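Local atomic coordinates of putative cell adhesion protein (Bacteroides eggerthii, PDB entry 4GPV), a protein that probably serves as a FimA-type fimbrial subunit in a distinct kind of pilus of the human microbiome, with an inferred role in cell adhesion. Residues A[116-120]-A[121-125]; A[223-226]-A[227-230]. All coordinates share one frame; numbering follows the deposited sequence.

Contact 1: residues A[116-120]-A[121-125]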
loop_
_atom_site.group_PDB
_atom_site.type_symbol
_atom_site.label_atom_id
_atom_site.label_comp_id
_atom_site.label_asym_id
_atom_site.label_seq_id
_atom_site.Cartn_x
_atom_site.Cartn_y
_atom_site.Cartn_z
ATOM N N LEU A 116 4.450 -7.474 -0.764
ATOM C CA LEU A 116 3.721 -6.608 -1.699
ATOM C C LEU A 116 3.611 -7.259 -3.073
ATOM O O LEU A 116 2.703 -6.920 -3.830
ATOM C CB LEU A 116 4.414 -5.240 -1.806
ATOM C CG LEU A 116 3.746 -4.162 -2.679
ATOM C CD1 LEU A 116 2.367 -3.771 -2.149
ATOM C CD2 LEU A 116 4.671 -2.941 -2.760
HETATM N N MSE A 117 4.572 -8.142 -3.420
HETATM C CA MSE A 117 4.556 -8.829 -4.708
HETATM C C MSE A 117 4.412 -10.315 -4.519
HETATM O O MSE A 117 4.803 -10.854 -3.470
HETATM C CB MSE A 117 5.833 -8.573 -5.552
HETATM C CG MSE A 117 6.167 -7.108 -5.749
HETATM SE SE MSE A 117 4.877 -6.238 -6.901
HETATM C CE MSE A 117 5.186 -4.388 -6.292
ATOM N N ASP A 118 3.899 -10.991 -5.559
ATOM C CA ASP A 118 3.774 -12.440 -5.538
ATOM C C ASP A 118 5.191 -13.068 -5.715
ATOM O O ASP A 118 6.161 -12.311 -5.757
ATOM C CB ASP A 118 2.749 -12.918 -6.581
ATOM C CG ASP A 118 3.144 -12.830 -8.034
ATOM O OD1 ASP A 118 4.331 -12.535 -8.316
ATOM O OD2 ASP A 118 2.285 -13.124 -8.896
ATOM N N ASN A 119 5.339 -14.424 -5.827
ATOM C CA ASN A 119 6.702 -14.977 -5.898
ATOM C C ASN A 119 7.455 -14.754 -7.234
ATOM O O ASN A 119 8.628 -15.130 -7.334
ATOM C CB ASN A 119 6.750 -16.471 -5.492
ATOM C CG ASN A 119 5.892 -17.418 -6.286
ATOM O OD1 ASN A 119 5.238 -17.035 -7.263
ATOM N ND2 ASN A 119 5.927 -18.706 -5.907
ATOM N N THR A 120 6.845 -14.089 -8.223
ATOM C CA THR A 120 7.574 -13.729 -9.440
ATOM C C THR A 120 8.315 -12.402 -9.214
ATOM O O THR A 120 9.140 -12.021 -10.037
ATOM C CB THR A 120 6.630 -13.563 -10.649
ATOM O OG1 THR A 120 5.830 -12.384 -10.457
ATOM C CG2 THR A 120 5.776 -14.813 -10.931
ATOM N N ASP A 121 7.917 -11.655 -8.141
ATOM C CA ASP A 121 8.407 -10.311 -7.740
ATOM C C ASP A 121 7.891 -9.197 -8.647
ATOM O O ASP A 121 8.115 -8.027 -8.347
ATOM C CB ASP A 121 9.957 -10.239 -7.704
ATOM C CG ASP A 121 10.627 -11.193 -6.739
ATOM O OD1 ASP A 121 10.106 -11.369 -5.615
ATOM O OD2 ASP A 121 11.713 -11.706 -7.075
ATOM N N ASN A 122 7.168 -9.530 -9.724
ATOM C CA ASN A 122 6.744 -8.553 -10.734
ATOM C C ASN A 122 5.238 -8.359 -10.838
ATOM O O ASN A 122 4.783 -7.645 -11.728
ATOM C CB ASN A 122 7.285 -8.981 -12.099
ATOM C CG ASN A 122 8.772 -8.835 -12.212
ATOM O OD1 ASN A 122 9.342 -7.779 -11.932
ATOM N ND2 ASN A 122 9.429 -9.869 -12.695
ATOM N N ALA A 123 4.474 -9.003 -9.979
ATOM C CA ALA A 123 3.011 -8.823 -9.951
ATOM C C ALA A 123 2.608 -8.520 -8.520
ATOM O O ALA A 123 3.095 -9.181 -7.624
ATOM C CB ALA A 123 2.306 -10.060 -10.476
ATOM N N SER A 124 1.794 -7.468 -8.294
ATOM C CA SER A 124 1.386 -7.097 -6.939
ATOM C C SER A 124 0.314 -8.020 -6.365
ATOM O O SER A 124 -0.548 -8.527 -7.092
ATOM C CB SER A 124 0.867 -5.663 -6.883
ATOM O OG SER A 124 0.808 -5.266 -5.517
ATOM N N THR A 125 0.356 -8.193 -5.036
ATOM C CA THR A 125 -0.674 -8.903 -4.305
ATOM C C THR A 125 -1.898 -7.998 -4.168
ATOM O O THR A 125 -3.008 -8.483 -3.875
ATOM C CB THR A 125 -0.167 -9.331 -2.928
ATOM O OG1 THR A 125 0.283 -8.176 -2.192
ATOM C CG2 THR A 125 0.925 -10.401 -3.009
HETATM O O HOH W 1 8.104 -11.262 -3.984
#
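Thr120 OG1 works in both directions at this bend: it receives Asn122 N at 3.2 Å, with an N-H...O angle of 164°, and gives its own proton to Asp118 OD1. The hydroxyl can do both because OG1 stands between its backbone N and carbonyl carbon (chi1 70°), which turns it into the bend. Asp118 OD1 in turn takes two donors: Thr120 OG1 comes in on the syn lone pair at 2.6 Å, whereas Thr120 N approaches from above the carboxylate plane, at 3.0 Å from OD1. Two bonds thus hold the carboxylate against the turn, and its other oxygen, OD2, rests on Ala123 CB. With alanine in place of Asp118 both Thr120 donors would lose their shared acceptor, and the threonine hydroxyl would probably be free to turn from Asn122 N. Below the turn the two arms are joined at a single bridge between Met117 and Ser124, a non-hydrogen-bonded antiparallel pair flanked by backbone bonds from Asp118 N to Ala123 O and from Thr125 N to Leu116 O, both 2.9 Å. Met117, a selenomethionine bent at chi2, curls back beside the second arm, placing CG 3.4 Å from Asp121 O and SE 3.6 Å from Ser124 CA. Tyr208 and Leu228 lie against the same side chain, which is buried. On the other arm Thr125 CG2 rests on the Met117 carbonyl carbon, while its OG1 is bonded to Ser115 O. Asp121 N closes the turn on Asp118 O, and Asp121, in the left-handed region (phi 74°), carries the bend on toward Asn122. The result is an Asx turn superposed on the type I beta turn Asp118 to Asp121, at the tip of a short hairpin-like loop.

Contact 2: residues A[223-226]-A[227-230]; sequences TTST and ALSD
With OG anti to the backbone N (chi1 177°), Ser225 swings its hydroxyl forward along the chain to accept Ala227 N at 3.2 Å. The N-H...O angle of 137° marks this as a bent bond, and OG also lies 3.5 Å from Ala227 CB; the hydroxyl's stronger partner is Asp121 O, in another loop. The backbone then coils tightly. Leu228 N reaches Ser225 O at 3.1 Å, nearly straight at 160°, and Ser229 N reaches Thr226 O at 3.3 Å. In both cases the donor stands well above the carbonyl plane, as expected when each bond must close over only three residues. Leu228 packs its CB 3.7 Å from Ser225 O, and the rest of its buried side chain leads on to Phe249, Tyr208 and Met117, anchoring the coil on the interior. At Ser229 the chain becomes strand again. Two successive i to i+3 bonds define a short 3-10 turn, opened by the ST turn of Ser225 and set between strands 222-224 and 229-231 of the FimA-like C-terminal domain.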
loop_
_atom_site.group_PDB
_atom_site.type_symbol
_atom_site.label_atom_id
_atom_site.label_comp_id
_atom_site.label_asym_id
_atom_site.label_seq_id
_atom_site.Cartn_x
_atom_site.Cartn_y
_atom_site.Cartn_z
ATOM N N THR A 223 14.579 -5.528 -4.389
ATOM C CA THR A 223 14.214 -6.368 -5.531
ATOM C C THR A 223 13.505 -5.510 -6.575
ATOM O O THR A 223 12.631 -4.714 -6.216
ATOM C CB THR A 223 13.330 -7.547 -5.067
ATOM O OG1 THR A 223 14.073 -8.315 -4.110
ATOM C CG2 THR A 223 12.907 -8.467 -6.228
ATOM N N THR A 224 13.856 -5.657 -7.864
ATOM C CA THR A 224 13.154 -4.890 -8.902
ATOM C C THR A 224 11.784 -5.529 -9.164
ATOM O O THR A 224 11.616 -6.752 -9.043
ATOM C CB THR A 224 13.954 -4.779 -10.203
ATOM O OG1 THR A 224 14.170 -6.082 -10.759
ATOM C CG2 THR A 224 15.253 -4.033 -10.019
ATOM N N SER A 225 10.816 -4.682 -9.489
ATOM C CA SER A 225 9.460 -5.102 -9.818
ATOM C C SER A 225 8.943 -4.273 -10.967
ATOM O O SER A 225 8.835 -3.044 -10.849
ATOM C CB SER A 225 8.528 -4.952 -8.620
ATOM O OG SER A 225 7.224 -5.302 -9.048
ATOM N N THR A 226 8.521 -4.948 -12.053
ATOM C CA THR A 226 7.947 -4.230 -13.195
ATOM C C THR A 226 6.576 -3.663 -12.833
ATOM O O THR A 226 6.130 -2.745 -13.507
ATOM C CB THR A 226 7.848 -5.129 -14.437
ATOM O OG1 THR A 226 7.024 -6.237 -14.110
ATOM C CG2 THR A 226 9.202 -5.580 -14.957
ATOM N N ALA A 227 5.929 -4.158 -11.777
ATOM C CA ALA A 227 4.629 -3.614 -11.344
ATOM C C ALA A 227 4.774 -2.180 -10.815
ATOM O O ALA A 227 3.770 -1.500 -10.608
ATOM C CB ALA A 227 4.036 -4.489 -10.259
ATOM N N LEU A 228 6.015 -1.744 -10.546
ATOM C CA LEU A 228 6.264 -0.401 -9.985
ATOM C C LEU A 228 6.792 0.580 -11.046
ATOM O O LEU A 228 7.399 1.597 -10.721
ATOM C CB LEU A 228 7.192 -0.475 -8.778
ATOM C CG LEU A 228 6.663 -1.270 -7.592
ATOM C CD1 LEU A 228 7.671 -1.299 -6.478
ATOM C CD2 LEU A 228 5.256 -0.781 -7.131
ATOM N N SER A 229 6.480 0.305 -12.317
ATOM C CA SER A 229 6.835 1.186 -13.423
ATOM C C SER A 229 5.676 1.219 -14.406
ATOM O O SER A 229 5.345 0.189 -14.971
ATOM C CB SER A 229 8.123 0.709 -14.101
ATOM O OG SER A 229 8.471 1.571 -15.172
ATOM N N ASP A 230 5.069 2.393 -14.626
ATOM C CA ASP A 230 3.975 2.564 -15.590
ATOM C C ASP A 230 4.468 3.424 -16.736
ATOM O O ASP A 230 4.803 4.598 -16.512
ATOM C CB ASP A 230 2.748 3.181 -14.916
ATOM C CG ASP A 230 2.002 2.190 -14.033
ATOM O OD1 ASP A 230 1.887 1.007 -14.435
ATOM O OD2 ASP A 230 1.384 2.633 -13.027
HETATM O O HOH W 2 4.413 -2.112 -15.138
#

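From the N terminus the chain leaves strand 113-115, and contact 1 closes a bend in the first part of the loop leading to strand 133-138. About a hundred residues later contact 2 closes the turn between strands 222-224 and 229-231. The two lie in series, neither nested nor crossing, yet their centres are only 9 Å apart. Asn122 OD1 probably bonds Thr226 N at 3.0 Å, and Met117 SE comes within 3.3 Å of Ser225 OG. Strands 113-115 and 229-231 both pair with strand 176-193, while 222-224 pairs with 207-209, so the meeting of the two loops joins parts of one mixed sheet that are far apart in sequence.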